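Local coordinates for short-chain dehydrogenase/reductase SDR (Paraburkholderia phymatum, PDB 5VA8) that binds NADP as a member of the short-chain dehydrogenase/reductase family and probably catalyses an NADP(H)-dependent oxidation or reduction, at the interface of chains A and B and the interface of chains A and C. Numbering follows the deposited sequence. Chains: chain A/B/C, Short-chain dehydrogenase/reductase SDR.

Contact 1 joins chain A to chain B and contact 2 joins chain A to chain C, with the centres of their C-alpha atoms about 29 Å apart. They share no residue. Contact 1 draws on helix 233-243 of both chains together with loop residues of B, whereas contact 2 draws on helices 110-138 and 159-179 of both chains and the 3-10 helix 105-107 of C. Each interface is two-fold symmetric; with no residue in common, the two occupy separate surfaces of chain A. That arrangement is consistent with the four-copy deposited assembly and with the tetramers common among short-chain dehydrogenases, although the structure alone does not show the oligomer in solution.

Contact 1: the interface of chains A and B. Residues chain A 234-235, 238; chain B 9, 242, 247.
A:Arg238 and B:His247 meet through matching first torsions: in each, CG is anti to the carbonyl carbon and beside the backbone N (chi1 -56° in both). The arginine then bends at chi2, which carries its aliphatic stem across the imidazole at a slant. The evidence is a run of contacts: A:Arg238 CB lies 4.0 Å from B:His247 CB, and A:Arg238 CG lies 3.9 Å from the ring nitrogen ND1 of B:His247. Farther out, NE stands above one ring face, offset toward the rim, with guanidinium and imidazole planes inclined by 49°; this is a slanted overlap, not a parallel stack. On the same helix, NE makes a weak salt bridge with the carboxylate of A:Asp234, a poorly ordered residue.

In this patch the polar links between the chains run through water; no N or O of one chain lies within bonding distance of the other. B:His247 ND1 lies 2.8 Å from water 3, which sits in the ring plane at its edge with a nearly straight geometry (165° at H); the onward link from this water to A:Asp234 OD1 is tentative, given the disorder there. The backbone oxygen of B:His247 lies 2.6 Å from water 2, which in turn meets A:Glu235 O. Water 1 joins that same histidine oxygen to the carboxylate oxygen OE1 of A:Glu235.

Beside the arginine backbone, the methyl CE of B:Met9 comes within 3.7 Å of A:Arg238 O. The rim of B:Phe242 approaches the same carbonyl, its CE1 also 3.7 Å from A:Arg238 O. Repeated by the two-fold symmetry, this mixture of packing and water bridges joins helix 233-243 of one subunit to the loop carrying B:His247 of the other, and may contribute to assembly.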
# COMPACT_ATOMS: atom_id res chain seq x y z
N ASP A 234 7.09 -26.51 -4.13
CA ASP A 234 5.97 -27.25 -3.53
C ASP A 234 5.07 -26.32 -2.71
O ASP A 234 3.85 -26.31 -2.90
CB ASP A 234 6.51 -28.39 -2.66
CG ASP A 234 5.40 -29.27 -2.09
OD1 ASP A 234 4.71 -28.84 -1.14
OD2 ASP A 234 5.21 -30.39 -2.60
N GLU A 235 5.65 -25.55 -1.79
CA GLU A 235 4.80 -24.69 -0.96
C GLU A 235 4.14 -23.59 -1.78
O GLU A 235 3.02 -23.19 -1.47
CB GLU A 235 5.60 -24.10 0.22
CG GLU A 235 6.57 -22.97 -0.15
CD GLU A 235 7.55 -22.66 0.96
OE1 GLU A 235 7.17 -22.73 2.16
OE2 GLU A 235 8.71 -22.33 0.64
N ARG A 238 1.11 -25.19 -3.25
CA ARG A 238 0.06 -25.39 -2.26
C ARG A 238 -0.74 -24.11 -2.04
O ARG A 238 -1.97 -24.16 -1.90
CB ARG A 238 0.64 -25.89 -0.94
CG ARG A 238 1.46 -27.16 -1.04
CD ARG A 238 0.66 -28.37 -1.49
NE ARG A 238 1.47 -29.58 -1.37
CZ ARG A 238 1.12 -30.78 -1.83
NH1 ARG A 238 -0.03 -30.94 -2.46
NH2 ARG A 238 1.93 -31.82 -1.66
N MET B 9 -5.69 -32.00 1.31
CA MET B 9 -4.35 -31.48 1.55
C MET B 9 -3.99 -31.65 3.02
O MET B 9 -4.71 -31.16 3.90
CB MET B 9 -4.27 -30.00 1.15
CG MET B 9 -2.86 -29.40 1.22
SD MET B 9 -2.85 -27.59 1.15
CE MET B 9 -3.25 -27.33 -0.58
N PHE B 242 -4.87 -22.76 6.77
CA PHE B 242 -3.78 -22.81 5.81
C PHE B 242 -2.58 -22.01 6.31
O PHE B 242 -1.43 -22.46 6.19
CB PHE B 242 -4.22 -22.29 4.44
CG PHE B 242 -3.13 -22.39 3.41
CD1 PHE B 242 -2.91 -23.58 2.73
CD2 PHE B 242 -2.26 -21.33 3.19
CE1 PHE B 242 -1.88 -23.70 1.80
CE2 PHE B 242 -1.22 -21.44 2.28
CZ PHE B 242 -1.03 -22.62 1.58
N HIS B 247 2.65 -25.69 5.16
CA HIS B 247 2.74 -25.24 3.78
C HIS B 247 2.76 -23.73 3.66
O HIS B 247 2.84 -23.21 2.53
CB HIS B 247 1.59 -25.81 2.95
CG HIS B 247 1.50 -27.30 3.00
ND1 HIS B 247 2.55 -28.12 2.62
CD2 HIS B 247 0.51 -28.13 3.40
CE1 HIS B 247 2.20 -29.38 2.78
NE2 HIS B 247 0.97 -29.42 3.25
O HOH W 1 4.97 -20.90 2.38
O HOH W 2 2.67 -21.32 0.71
O HOH W 3 4.86 -27.38 1.26

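Contact 2: the interface of chains A and C. Residues chain A 125, 128-129, 171, 175, 178; chain C 105, 108, 113, 159.
A:Phe171 projects from helix 159-179 toward C:Phe105 and C:Trp113, where helices 110-138 and 159-179 of the two chains pack as the four-helix bundle typical of short-chain dehydrogenase/reductase dimers. Its CG is anti to the backbone N (chi1 168°), directing the ring at the partner chain. From the root outward, A:Phe171 CB lies 4.1 Å from C:Trp113 CH2, and A:Phe171 CG comes to 3.9 Å from C:Trp113 CH2. A:Phe171 CD1 approaches more closely, 3.5 Å from C:Trp113 CH2. At A:Phe171 CE1 the surroundings change: C:Trp113 CZ2 of the indole lies 3.8 Å away, and the CB methylene of C:Phe105 is also near. The tip, A:Phe171 CZ, rests 3.8 Å from C:Phe105 CB, which sits in the plane of the A:Phe171 ring at its edge.

The indole's six-membered ring stands perpendicular to the A:Phe171 ring (planes 90° apart), an edge-to-face pair in which the CZ2 and CH2 rim of the tryptophan points at the phenylalanine face. A:Ile125 meets the indole tip to tip: A:Ile125 CD1 is placed above one face, toward the rim, 3.8 Å from C:Trp113 CZ2.

C:Phe105 offers a face of its own to A:Val175. The methyl A:Val175 CG2, anti to the backbone N, is held over the ring centre, 3.6 Å from the centroid of the C:Phe105 ring, in a CH-pi contact. Nearby, the aliphatic CD of A:Arg129 passes 4.0 Å from the backbone oxygen O of C:Phe105.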
# COMPACT_ATOMS: atom_id res chain seq x y z
N ILE A 125 -3.34 -11.40 -19.73
CA ILE A 125 -4.59 -10.69 -20.02
C ILE A 125 -5.36 -11.38 -21.14
O ILE A 125 -6.59 -11.55 -21.06
CB ILE A 125 -4.29 -9.21 -20.36
CG1 ILE A 125 -3.83 -8.48 -19.09
CG2 ILE A 125 -5.53 -8.50 -20.96
CD1 ILE A 125 -3.34 -7.06 -19.34
N ILE A 128 -6.93 -14.60 -19.90
CA ILE A 128 -8.16 -14.30 -19.16
C ILE A 128 -9.29 -13.98 -20.13
O ILE A 128 -10.39 -14.52 -20.01
CB ILE A 128 -7.93 -13.15 -18.17
CG1 ILE A 128 -6.99 -13.63 -17.06
CG2 ILE A 128 -9.26 -12.67 -17.60
CD1 ILE A 128 -6.46 -12.54 -16.16
N ARG A 129 -9.03 -13.13 -21.12
CA ARG A 129 -10.09 -12.76 -22.05
C ARG A 129 -10.64 -13.99 -22.76
O ARG A 129 -11.86 -14.09 -23.01
CB ARG A 129 -9.58 -11.73 -23.06
CG ARG A 129 -10.69 -11.15 -23.92
CD ARG A 129 -10.23 -9.99 -24.77
NE ARG A 129 -9.25 -10.38 -25.78
CZ ARG A 129 -9.56 -10.97 -26.94
NH1 ARG A 129 -10.82 -11.26 -27.23
NH2 ARG A 129 -8.59 -11.28 -27.80
N PHE A 171 -4.05 -3.74 -13.95
CA PHE A 171 -5.21 -4.15 -14.73
C PHE A 171 -6.02 -5.22 -14.00
O PHE A 171 -7.26 -5.16 -13.98
CB PHE A 171 -4.79 -4.67 -16.11
CG PHE A 171 -5.90 -5.38 -16.83
CD1 PHE A 171 -6.93 -4.65 -17.41
CD2 PHE A 171 -5.93 -6.76 -16.89
CE1 PHE A 171 -7.99 -5.30 -18.05
CE2 PHE A 171 -6.98 -7.42 -17.53
CZ PHE A 171 -7.99 -6.69 -18.12
N VAL A 175 -10.37 -6.04 -13.35
CA VAL A 175 -11.15 -7.17 -13.86
C VAL A 175 -11.56 -8.10 -12.72
O VAL A 175 -12.66 -8.67 -12.75
CB VAL A 175 -10.37 -7.90 -14.97
CG1 VAL A 175 -9.09 -8.53 -14.45
CG2 VAL A 175 -11.26 -8.97 -15.62
N LYS A 178 -14.69 -6.72 -11.42
CA LYS A 178 -15.74 -6.73 -12.44
C LYS A 178 -16.42 -8.09 -12.53
O LYS A 178 -17.65 -8.17 -12.68
CB LYS A 178 -15.12 -6.36 -13.80
CG LYS A 178 -16.10 -6.38 -14.96
CD LYS A 178 -17.17 -5.34 -14.74
CE LYS A 178 -17.18 -4.30 -15.84
NZ LYS A 178 -18.22 -3.27 -15.57
N PHE C 105 -13.13 -4.60 -20.71
CA PHE C 105 -11.87 -5.28 -20.97
C PHE C 105 -11.98 -6.31 -22.09
O PHE C 105 -11.00 -6.57 -22.80
CB PHE C 105 -11.34 -5.93 -19.68
CG PHE C 105 -12.06 -7.20 -19.26
CD1 PHE C 105 -11.50 -8.44 -19.52
CD2 PHE C 105 -13.26 -7.14 -18.57
CE1 PHE C 105 -12.13 -9.61 -19.14
CE2 PHE C 105 -13.91 -8.32 -18.18
CZ PHE C 105 -13.34 -9.55 -18.47
N PHE C 108 -10.95 -4.72 -25.45
CA PHE C 108 -9.60 -4.23 -25.70
C PHE C 108 -8.89 -5.15 -26.68
O PHE C 108 -8.82 -6.37 -26.47
CB PHE C 108 -8.77 -4.18 -24.41
CG PHE C 108 -9.32 -3.27 -23.34
CD1 PHE C 108 -10.14 -2.20 -23.64
CD2 PHE C 108 -8.99 -3.50 -22.01
CE1 PHE C 108 -10.63 -1.38 -22.63
CE2 PHE C 108 -9.46 -2.69 -21.00
CZ PHE C 108 -10.28 -1.63 -21.30
N TRP C 113 -3.87 -2.19 -26.37
CA TRP C 113 -2.91 -2.31 -25.28
C TRP C 113 -1.57 -1.68 -25.65
O TRP C 113 -0.98 -0.93 -24.86
CB TRP C 113 -2.73 -3.78 -24.90
CG TRP C 113 -3.79 -4.25 -23.96
CD1 TRP C 113 -4.78 -5.17 -24.21
CD2 TRP C 113 -3.98 -3.81 -22.62
NE1 TRP C 113 -5.57 -5.34 -23.09
CE2 TRP C 113 -5.10 -4.50 -22.10
CE3 TRP C 113 -3.31 -2.89 -21.80
CZ2 TRP C 113 -5.56 -4.31 -20.79
CZ3 TRP C 113 -3.79 -2.68 -20.50
CH2 TRP C 113 -4.88 -3.40 -20.02
N GLY C 159 -9.61 0.30 -17.92
CA GLY C 159 -8.64 -0.78 -17.79
C GLY C 159 -7.31 -0.51 -18.46
O GLY C 159 -6.27 -0.94 -17.97